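Local structure of type-iv like pilin ttha1222 (Thermus thermophilus, 5G2F) at residues L16-Q21 / I52-A57; S9-V14 / V74-S79; A20-S25 / L58-E63. The protein is a type IV-like competence pilin, probably acting with the natural-competence machinery that takes up DNA, though its precise role is not established. One frame throughout, in Å; residues are numbered along the deposited sequence.

The three contacts illustrate how a small pilin head is built: one helix packed on a face of one antiparallel sheet, with the loop after the helix pinned to a turn between strands. Interactions 1 and 2 both use helix 3-19, interaction 2 midway along it and interaction 1 toward its C-terminal end, their centres about 10 Å apart; they meet where Ile-52 packs on Val-14. Interaction 3 shares Ala-20 and Gln-21 with interaction 1, and their centres are about 3 Å apart. The strand partners come in the order 52-57, 58-63 and 74-79, so the helix and the loop after it are fixed to three neighbouring strands. Interactions 1 and 3 also touch a second subunit.

Interaction 1 (L16-Q21 / I52-A57); sequences LALEAQ and ITYLNA
The helix-on-sheet core of a pilin globular domain supplies this contact, in which the C-terminal part of helix 3-19 rests on the end of strand 47-54. Leu-18 carries the helix side, and its two methyls divide the work. CD1 meets Ile-52 tip to tip, lying 4.0 Å from CD1 of Ile-52 and equally close to its CG2, so the helix methyl bears on both branches of the isoleucine. CD2 stands 3.6 Å from OH of Tyr-54. Leu-18 and Ile-52 both point toward the opposite segment. Tyr-54 starts out along the contact rather than at the helix, and the length of its ring carries the hydroxyl there; with CG beside the backbone N and anti to the carbonyl carbon (chi1 -56°), the ring runs toward Leu-18. That hydroxyl is hydrogen-bonded to the carbonyl oxygen of Leu-33, so an apolar methyl can lie against it without leaving the polar atom unmatched. Within 16-21, Gln-21 folds back toward the helix: its NE2 donates to O of Ala-17 at 3.0 Å, with an N-H...O angle of 159°. The acceptor lies in the plane of the glutamine amide, whereas the donor sits 35° above the carbonyl plane. The same NE2 bonds to the carbonyl oxygen of Ala-6 in a second subunit, tying this region to the assembly. Tyr-60 of strand 60-66 packs against both Leu-18 and Ile-52, and Phe-40 touches Ala-17 and Ile-52, so the helix lies over one face of the sheet, above strand 47-54, outermost in this chain, and its neighbour 60-66.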
loop_
_atom_site.group_PDB
_atom_site.type_symbol
_atom_site.label_atom_id
_atom_site.label_comp_id
_atom_site.label_asym_id
_atom_site.label_seq_id
_atom_site.Cartn_x
_atom_site.Cartn_y
_atom_site.Cartn_z
ATOM N N LEU A 16 -11.385 10.417 -0.637
ATOM C CA LEU A 16 -11.049 11.671 0.086
ATOM C C LEU A 16 -9.599 11.690 0.564
ATOM O O LEU A 16 -8.902 12.686 0.413
ATOM C CB LEU A 16 -11.954 11.900 1.282
ATOM C CG LEU A 16 -13.381 12.316 0.943
ATOM C CD1 LEU A 16 -14.290 12.142 2.152
ATOM C CD2 LEU A 16 -13.422 13.754 0.444
ATOM N N ALA A 17 -9.130 10.557 1.055
ATOM C CA ALA A 17 -7.726 10.449 1.452
ATOM C C ALA A 17 -6.749 10.618 0.279
ATOM O O ALA A 17 -5.706 11.292 0.395
ATOM C CB ALA A 17 -7.487 9.117 2.157
ATOM N N LEU A 18 -7.069 10.014 -0.858
ATOM C CA LEU A 18 -6.247 10.151 -2.039
ATOM C C LEU A 18 -6.213 11.617 -2.557
ATOM O O LEU A 18 -5.175 12.132 -2.965
ATOM C CB LEU A 18 -6.766 9.201 -3.160
ATOM C CG LEU A 18 -6.475 7.730 -2.977
ATOM C CD1 LEU A 18 -7.103 6.904 -4.073
ATOM C CD2 LEU A 18 -4.969 7.419 -2.950
ATOM N N GLU A 19 -7.364 12.272 -2.546
ATOM C CA GLU A 19 -7.450 13.674 -2.924
ATOM C C GLU A 19 -6.480 14.537 -2.111
ATOM O O GLU A 19 -5.843 15.459 -2.657
ATOM C CB GLU A 19 -8.887 14.194 -2.802
ATOM C CG GLU A 19 -9.897 13.591 -3.792
ATOM C CD GLU A 19 -9.534 13.787 -5.257
ATOM O OE1 GLU A 19 -9.277 14.953 -5.680
ATOM O OE2 GLU A 19 -9.468 12.754 -5.958
ATOM N N ALA A 20 -6.356 14.213 -0.840
ATOM C CA ALA A 20 -5.469 14.963 0.070
ATOM C C ALA A 20 -4.001 14.820 -0.252
ATOM O O ALA A 20 -3.188 15.551 0.288
ATOM C CB ALA A 20 -5.729 14.530 1.497
ATOM N N GLN A 21 -3.643 13.843 -1.074
ATOM C CA GLN A 21 -2.249 13.646 -1.430
ATOM C C GLN A 21 -1.885 14.284 -2.753
ATOM O O GLN A 21 -0.753 14.167 -3.171
ATOM C CB GLN A 21 -1.952 12.172 -1.654
ATOM C CG GLN A 21 -2.624 11.188 -0.722
ATOM C CD GLN A 21 -2.072 11.225 0.665
ATOM O OE1 GLN A 21 -0.867 11.127 0.834
ATOM N NE2 GLN A 21 -2.958 11.275 1.679
ATOM N N ILE A 52 -6.626 0.095 -5.960
ATOM C CA ILE A 52 -6.652 1.413 -6.581
ATOM C C ILE A 52 -5.865 1.302 -7.863
ATOM O O ILE A 52 -4.723 0.828 -7.842
ATOM C CB ILE A 52 -6.019 2.491 -5.680
ATOM C CG1 ILE A 52 -6.715 2.512 -4.318
ATOM C CG2 ILE A 52 -6.068 3.848 -6.392
ATOM C CD1 ILE A 52 -5.909 3.233 -3.216
ATOM N N THR A 53 -6.477 1.700 -8.960
ATOM C CA THR A 53 -5.849 1.714 -10.253
ATOM C C THR A 53 -5.662 3.162 -10.701
ATOM O O THR A 53 -6.642 3.934 -10.773
ATOM C CB THR A 53 -6.728 0.960 -11.272
ATOM O OG1 THR A 53 -6.884 -0.403 -10.849
ATOM C CG2 THR A 53 -6.111 0.965 -12.694
ATOM N N TYR A 54 -4.434 3.521 -11.089
ATOM C CA TYR A 54 -4.185 4.858 -11.633
ATOM C C TYR A 54 -4.160 4.818 -13.161
ATOM O O TYR A 54 -3.366 4.081 -13.753
ATOM C CB TYR A 54 -2.875 5.430 -11.045
ATOM C CG TYR A 54 -2.878 5.457 -9.538
ATOM C CD1 TYR A 54 -2.532 4.312 -8.764
ATOM C CD2 TYR A 54 -3.319 6.569 -8.864
ATOM C CE1 TYR A 54 -2.583 4.328 -7.373
ATOM C CE2 TYR A 54 -3.362 6.605 -7.483
ATOM C CZ TYR A 54 -2.995 5.496 -6.730
ATOM O OH TYR A 54 -3.073 5.530 -5.360
ATOM N N LEU A 55 -5.073 5.574 -13.796
ATOM C CA LEU A 55 -5.209 5.603 -15.225
ATOM C C LEU A 55 -4.247 6.583 -15.842
ATOM O O LEU A 55 -3.961 6.510 -17.033
ATOM C CB LEU A 55 -6.644 5.993 -15.629
ATOM C CG LEU A 55 -7.711 5.031 -15.089
ATOM C CD1 LEU A 55 -9.089 5.614 -15.376
ATOM C CD2 LEU A 55 -7.562 3.630 -15.630
ATOM N N ASN A 56 -3.784 7.512 -15.024
ATOM C CA ASN A 56 -2.780 8.506 -15.400
ATOM C C ASN A 56 -2.371 9.165 -14.070
ATOM O O ASN A 56 -2.755 8.674 -13.006
ATOM C CB ASN A 56 -3.352 9.462 -16.442
ATOM C CG ASN A 56 -4.658 10.102 -15.998
ATOM O OD1 ASN A 56 -4.696 10.886 -15.064
ATOM N ND2 ASN A 56 -5.760 9.769 -16.701
ATOM N N ALA A 57 -1.645 10.269 -14.098
ATOM C CA ALA A 57 -1.211 10.916 -12.835
ATOM C C ALA A 57 -2.338 11.565 -12.055
ATOM O O ALA A 57 -2.181 11.889 -10.898
ATOM C CB ALA A 57 -0.142 11.957 -13.151
#

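Interaction 2 (S9-V14 / V74-S79); sequences SYVRNV and VVYKSS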
loop_
_atom_site.group_PDB
_atom_site.type_symbol
_atom_site.label_atom_id
_atom_site.label_comp_id
_atom_site.label_asym_id
_atom_site.label_seq_id
_atom_site.Cartn_x
_atom_site.Cartn_y
_atom_site.Cartn_z
ATOM N N SER A 9 -19.346 3.948 1.989
ATOM C CA SER A 9 -18.744 4.955 2.847
ATOM C C SER A 9 -17.217 4.791 2.943
ATOM O O SER A 9 -16.461 5.774 2.885
ATOM C CB SER A 9 -19.444 4.891 4.227
ATOM O OG SER A 9 -18.889 5.822 5.141
ATOM N N TYR A 10 -16.733 3.558 3.054
ATOM C CA TYR A 10 -15.284 3.315 3.098
ATOM C C TYR A 10 -14.586 3.748 1.826
ATOM O O TYR A 10 -13.577 4.447 1.857
ATOM C CB TYR A 10 -14.999 1.836 3.363
ATOM C CG TYR A 10 -13.556 1.523 3.476
ATOM C CD1 TYR A 10 -12.820 1.971 4.579
ATOM C CD2 TYR A 10 -12.894 0.822 2.489
ATOM C CE1 TYR A 10 -11.472 1.710 4.687
ATOM C CE2 TYR A 10 -11.541 0.553 2.590
ATOM C CZ TYR A 10 -10.835 0.973 3.710
ATOM O OH TYR A 10 -9.464 0.735 3.799
ATOM N N VAL A 11 -15.177 3.385 0.676
ATOM C CA VAL A 11 -14.612 3.762 -0.619
ATOM C C VAL A 11 -14.533 5.275 -0.746
ATOM O O VAL A 11 -13.533 5.781 -1.216
ATOM C CB VAL A 11 -15.409 3.111 -1.781
ATOM C CG1 VAL A 11 -15.003 3.701 -3.114
ATOM C CG2 VAL A 11 -15.161 1.602 -1.765
ATOM N N ARG A 12 -15.582 5.988 -0.322
ATOM C CA ARG A 12 -15.565 7.436 -0.390
ATOM C C ARG A 12 -14.470 8.009 0.492
ATOM O O ARG A 12 -13.810 8.977 0.112
ATOM C CB ARG A 12 -16.916 8.052 -0.024
ATOM C CG ARG A 12 -17.965 7.802 -1.104
ATOM C CD ARG A 12 -19.201 8.678 -0.907
ATOM N NE ARG A 12 -20.199 8.499 -1.981
ATOM C CZ ARG A 12 -20.080 8.993 -3.218
ATOM N NH1 ARG A 12 -19.022 9.731 -3.574
ATOM N NH2 ARG A 12 -21.055 8.781 -4.102
ATOM N N ASN A 13 -14.264 7.396 1.660
ATOM C CA ASN A 13 -13.148 7.823 2.534
ATOM C C ASN A 13 -11.760 7.555 1.946
ATOM O O ASN A 13 -10.859 8.398 2.110
ATOM C CB ASN A 13 -13.305 7.235 3.955
ATOM C CG ASN A 13 -14.291 8.026 4.789
ATOM O OD1 ASN A 13 -14.392 9.246 4.658
ATOM N ND2 ASN A 13 -15.004 7.342 5.683
ATOM N N VAL A 14 -11.605 6.450 1.195
ATOM C CA VAL A 14 -10.372 6.181 0.457
ATOM C C VAL A 14 -10.125 7.295 -0.566
ATOM O O VAL A 14 -9.047 7.873 -0.639
ATOM C CB VAL A 14 -10.396 4.801 -0.231
ATOM C CG1 VAL A 14 -9.190 4.582 -1.122
ATOM C CG2 VAL A 14 -10.461 3.703 0.819
ATOM N N VAL A 74 -18.191 -2.571 -5.518
ATOM C CA VAL A 74 -18.418 -1.164 -5.738
ATOM C C VAL A 74 -17.205 -0.542 -6.408
ATOM O O VAL A 74 -16.057 -0.923 -6.136
ATOM C CB VAL A 74 -18.795 -0.371 -4.499
ATOM C CG1 VAL A 74 -20.159 -0.843 -4.013
ATOM C CG2 VAL A 74 -17.756 -0.507 -3.423
ATOM N N VAL A 75 -17.475 0.424 -7.292
ATOM C CA VAL A 75 -16.430 1.065 -8.065
ATOM C C VAL A 75 -16.591 2.591 -7.999
ATOM O O VAL A 75 -17.670 3.115 -8.274
ATOM C CB VAL A 75 -16.514 0.594 -9.526
ATOM C CG1 VAL A 75 -15.436 1.234 -10.380
ATOM C CG2 VAL A 75 -16.425 -0.903 -9.605
ATOM N N TYR A 76 -15.524 3.290 -7.596
ATOM C CA TYR A 76 -15.451 4.749 -7.604
ATOM C C TYR A 76 -14.487 5.182 -8.674
ATOM O O TYR A 76 -13.371 4.671 -8.737
ATOM C CB TYR A 76 -14.992 5.313 -6.257
ATOM C CG TYR A 76 -14.904 6.799 -6.245
ATOM C CD1 TYR A 76 -16.025 7.598 -6.093
ATOM C CD2 TYR A 76 -13.714 7.425 -6.492
ATOM C CE1 TYR A 76 -15.944 8.979 -6.166
ATOM C CE2 TYR A 76 -13.604 8.795 -6.483
ATOM C CZ TYR A 76 -14.718 9.576 -6.320
ATOM O OH TYR A 76 -14.593 10.933 -6.404
ATOM N N LYS A 77 -14.893 6.135 -9.506
ATOM C CA LYS A 77 -14.028 6.713 -10.551
ATOM C C LYS A 77 -13.828 8.185 -10.238
ATOM O O LYS A 77 -14.811 8.977 -10.237
ATOM C CB LYS A 77 -14.693 6.540 -11.956
ATOM C CG LYS A 77 -14.744 5.063 -12.369
ATOM C CD LYS A 77 -15.513 4.808 -13.668
ATOM C CE LYS A 77 -15.647 3.314 -13.866
ATOM N NZ LYS A 77 -16.436 2.954 -15.078
ATOM N N SER A 78 -12.590 8.585 -10.006
ATOM C CA SER A 78 -12.328 9.983 -9.685
ATOM C C SER A 78 -12.608 10.925 -10.847
ATOM O O SER A 78 -12.972 12.094 -10.607
ATOM C CB SER A 78 -10.887 10.213 -9.212
ATOM O OG SER A 78 -9.955 10.033 -10.285
ATOM N N SER A 79 -12.511 10.423 -12.082
ATOM C CA SER A 79 -12.660 11.294 -13.227
ATOM C C SER A 79 -14.078 11.853 -13.339
ATOM O O SER A 79 -14.229 13.013 -13.738
ATOM C CB SER A 79 -12.295 10.627 -14.565
ATOM O OG SER A 79 -13.034 9.412 -14.769
#
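Val-11 is the first residue of 9-14 to reach strand 73-77, where the middle of the pilin helix packs on its antiparallel sheet, and it spans two of that strand's residues with its two methyls. CG2 lies 3.7 Å from CG2 of Val-74, the two side chains sliding past each other in opposite directions. The Val-11 and Tyr-76 side chains meet at a slant, CG1 of Val-11 3.5 Å from CB of Tyr-76, at the root of the tyrosine. The torsion explains the division: with CG1 anti to the backbone N (chi1 169°) and CG2 anti to the carbonyl carbon, the branches spread along the strand. Val-74 and Tyr-76, two residues apart, both point toward the helix, whereas Val-75 between them points away, the usual pattern of a strand with one face against a helix. One step on, Arg-12 leaves the helix flank, pointing neither at the strand nor from it, but its chain, extended from CG to NE, brings the guanidinium to the tyrosine ring. NH1 comes to 4.1 Å from CE1 of Tyr-76, with the planes of guanidinium and ring 76° apart. Further along, Val-14 serves other strands, packing on Ile-62 and Ile-52. The axes of the two short elements approach to 9.2 Å and run nearly in the same direction, 27° apart. Leu-83 of strand 82-83 touches Val-11, Arg-12 and Tyr-76. Close aliphatic contact at the buried valines thus gives way to a looser, slanting approach of a charged group to an aromatic ring, which implies adhesion by shape and apolar burial.

Interaction 3 (A20-S25 / L58-E63); sequences AQRDPS and LDYVIE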
loop_
_atom_site.group_PDB
_atom_site.type_symbol
_atom_site.label_atom_id
_atom_site.label_comp_id
_atom_site.label_asym_id
_atom_site.label_seq_id
_atom_site.Cartn_x
_atom_site.Cartn_y
_atom_site.Cartn_z
ATOM N N ALA A 20 -6.356 14.213 -0.840
ATOM C CA ALA A 20 -5.469 14.963 0.070
ATOM C C ALA A 20 -4.001 14.820 -0.252
ATOM O O ALA A 20 -3.188 15.551 0.288
ATOM C CB ALA A 20 -5.729 14.530 1.497
ATOM N N GLN A 21 -3.643 13.843 -1.074
ATOM C CA GLN A 21 -2.249 13.646 -1.430
ATOM C C GLN A 21 -1.885 14.284 -2.753
ATOM O O GLN A 21 -0.753 14.167 -3.171
ATOM C CB GLN A 21 -1.952 12.172 -1.654
ATOM C CG GLN A 21 -2.624 11.188 -0.722
ATOM C CD GLN A 21 -2.072 11.225 0.665
ATOM O OE1 GLN A 21 -0.867 11.127 0.834
ATOM N NE2 GLN A 21 -2.958 11.275 1.679
ATOM N N ARG A 22 -2.824 14.917 -3.458
ATOM C CA ARG A 22 -2.499 15.593 -4.734
ATOM C C ARG A 22 -1.546 16.763 -4.576
ATOM O O ARG A 22 -1.665 17.568 -3.674
ATOM C CB ARG A 22 -3.732 16.138 -5.426
ATOM C CG ARG A 22 -4.687 15.074 -5.920
ATOM C CD ARG A 22 -5.842 15.761 -6.629
ATOM N NE ARG A 22 -6.860 14.797 -7.030
ATOM C CZ ARG A 22 -6.756 13.953 -8.047
ATOM N NH1 ARG A 22 -5.707 13.996 -8.876
ATOM N NH2 ARG A 22 -7.732 13.108 -8.312
ATOM N N ASP A 23 -0.595 16.870 -5.498
ATOM C CA ASP A 23 0.199 18.068 -5.572
ATOM C C ASP A 23 -0.743 19.238 -5.850
ATOM O O ASP A 23 -1.610 19.134 -6.718
ATOM C CB ASP A 23 1.209 17.924 -6.670
ATOM C CG ASP A 23 2.084 19.126 -6.783
ATOM O OD1 ASP A 23 1.671 20.168 -7.367
ATOM O OD2 ASP A 23 3.203 19.065 -6.262
ATOM N N PRO A 24 -0.651 20.301 -5.080
ATOM C CA PRO A 24 -1.651 21.373 -5.246
ATOM C C PRO A 24 -1.471 22.291 -6.497
ATOM O O PRO A 24 -2.385 23.051 -6.847
ATOM C CB PRO A 24 -1.468 22.210 -3.968
ATOM C CG PRO A 24 -0.120 21.909 -3.486
ATOM C CD PRO A 24 0.176 20.487 -3.886
ATOM N N SER A 25 -0.359 22.172 -7.198
ATOM C CA SER A 25 -0.209 22.872 -8.480
ATOM C C SER A 25 -0.490 22.015 -9.698
ATOM O O SER A 25 -1.059 22.467 -10.672
ATOM C CB SER A 25 1.224 23.410 -8.590
ATOM O OG SER A 25 1.483 24.322 -7.559
ATOM N N LEU A 58 -3.472 11.832 -12.720
ATOM C CA LEU A 58 -4.567 12.497 -12.046
ATOM C C LEU A 58 -5.715 11.559 -11.630
ATOM O O LEU A 58 -6.317 11.796 -10.605
ATOM C CB LEU A 58 -5.196 13.573 -12.925
ATOM C CG LEU A 58 -4.364 14.797 -13.324
ATOM C CD1 LEU A 58 -5.222 15.693 -14.220
ATOM C CD2 LEU A 58 -3.888 15.513 -12.096
ATOM N N ASP A 59 -6.015 10.556 -12.432
ATOM C CA ASP A 59 -7.284 9.837 -12.343
ATOM C C ASP A 59 -7.066 8.430 -11.794
ATOM O O ASP A 59 -6.185 7.726 -12.211
ATOM C CB ASP A 59 -7.989 9.695 -13.734
ATOM C CG ASP A 59 -8.277 11.014 -14.420
ATOM O OD1 ASP A 59 -8.570 12.042 -13.732
ATOM O OD2 ASP A 59 -8.227 10.975 -15.676
ATOM N N TYR A 60 -7.940 8.028 -10.887
ATOM C CA TYR A 60 -7.880 6.697 -10.312
ATOM C C TYR A 60 -9.259 6.058 -10.281
ATOM O O TYR A 60 -10.297 6.747 -10.362
ATOM C CB TYR A 60 -7.293 6.720 -8.869
ATOM C CG TYR A 60 -7.990 7.626 -7.917
ATOM C CD1 TYR A 60 -9.111 7.206 -7.200
ATOM C CD2 TYR A 60 -7.601 8.937 -7.768
ATOM C CE1 TYR A 60 -9.776 8.062 -6.346
ATOM C CE2 TYR A 60 -8.250 9.786 -6.888
ATOM C CZ TYR A 60 -9.322 9.347 -6.178
ATOM O OH TYR A 60 -10.042 10.215 -5.377
ATOM N N VAL A 61 -9.241 4.732 -10.082
ATOM C CA VAL A 61 -10.420 3.954 -9.904
ATOM C C VAL A 61 -10.206 3.073 -8.692
ATOM O O VAL A 61 -9.176 2.379 -8.605
ATOM C CB VAL A 61 -10.696 3.046 -11.124
ATOM C CG1 VAL A 61 -12.016 2.313 -10.955
ATOM C CG2 VAL A 61 -10.764 3.877 -12.391
ATOM N N ILE A 62 -11.150 3.123 -7.767
ATOM C CA ILE A 62 -11.124 2.232 -6.611
ATOM C C ILE A 62 -12.132 1.124 -6.838
ATOM O O ILE A 62 -13.300 1.405 -7.145
ATOM C CB ILE A 62 -11.526 2.985 -5.311
ATOM C CG1 ILE A 62 -10.594 4.181 -5.081
ATOM C CG2 ILE A 62 -11.529 2.046 -4.130
ATOM C CD1 ILE A 62 -11.160 5.222 -4.133
ATOM N N GLU A 63 -11.712 -0.113 -6.639
ATOM C CA GLU A 63 -12.599 -1.274 -6.730
ATOM C C GLU A 63 -12.593 -2.001 -5.431
ATOM O O GLU A 63 -11.509 -2.346 -4.928
ATOM C CB GLU A 63 -12.092 -2.250 -7.774
ATOM C CG GLU A 63 -12.188 -1.778 -9.202
ATOM C CD GLU A 63 -11.451 -2.732 -10.114
ATOM O OE1 GLU A 63 -12.064 -3.750 -10.540
ATOM O OE2 GLU A 63 -10.236 -2.504 -10.355
#
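The loop that follows helix 3-19 is pinned to the hairpin turn before strand 60-66 by a two-nitrogen, end-on grip of Arg-22 on one backbone carbonyl. Arg-22 holds O of Leu-58 with NH1 at 2.9 Å and NH2 at 3.0 Å from that oxygen. The bonds differ in approach: NH1 arrives in the carbonyl plane on a lone pair, NH2 nearly along the C=O axis. The oxygen lies almost in the guanidinium plane, which fits a fork closing on one atom, and the N-H...O angles of 150° and 143° show the bend that sharing imposes. Reaching this far depends on a chain extended from CG to NE, with CG anti to the carbonyl carbon. In this pilin domain the sheet's strand 60-66 lies beside strand 47-54, and Leu-58 belongs to the turn joining them, so the grip fastens a loop to a hairpin connection. Glu-19 is the second-shell anchor: it forms a salt bridge with Arg-22 NE, and its OE2 is hydrogen-bonded to Tyr-60 OH, while Gly-27 offers its carbonyl to NH1. Tyr-60 completes the contact, its CE2 3.7 Å from NH2 of Arg-22, where the side chains pass at a slant with ring and guanidinium planes 26° apart. A leucine in place of Arg-22 would probably leave the Leu-58 carbonyl without these two donors and Glu-19 without its charged mate. Just beyond, Asp-23 OD1 accepts from N of Ser-25 at 2.9 Å in an Asx turn, and Thr-26 N donates to the same oxygen.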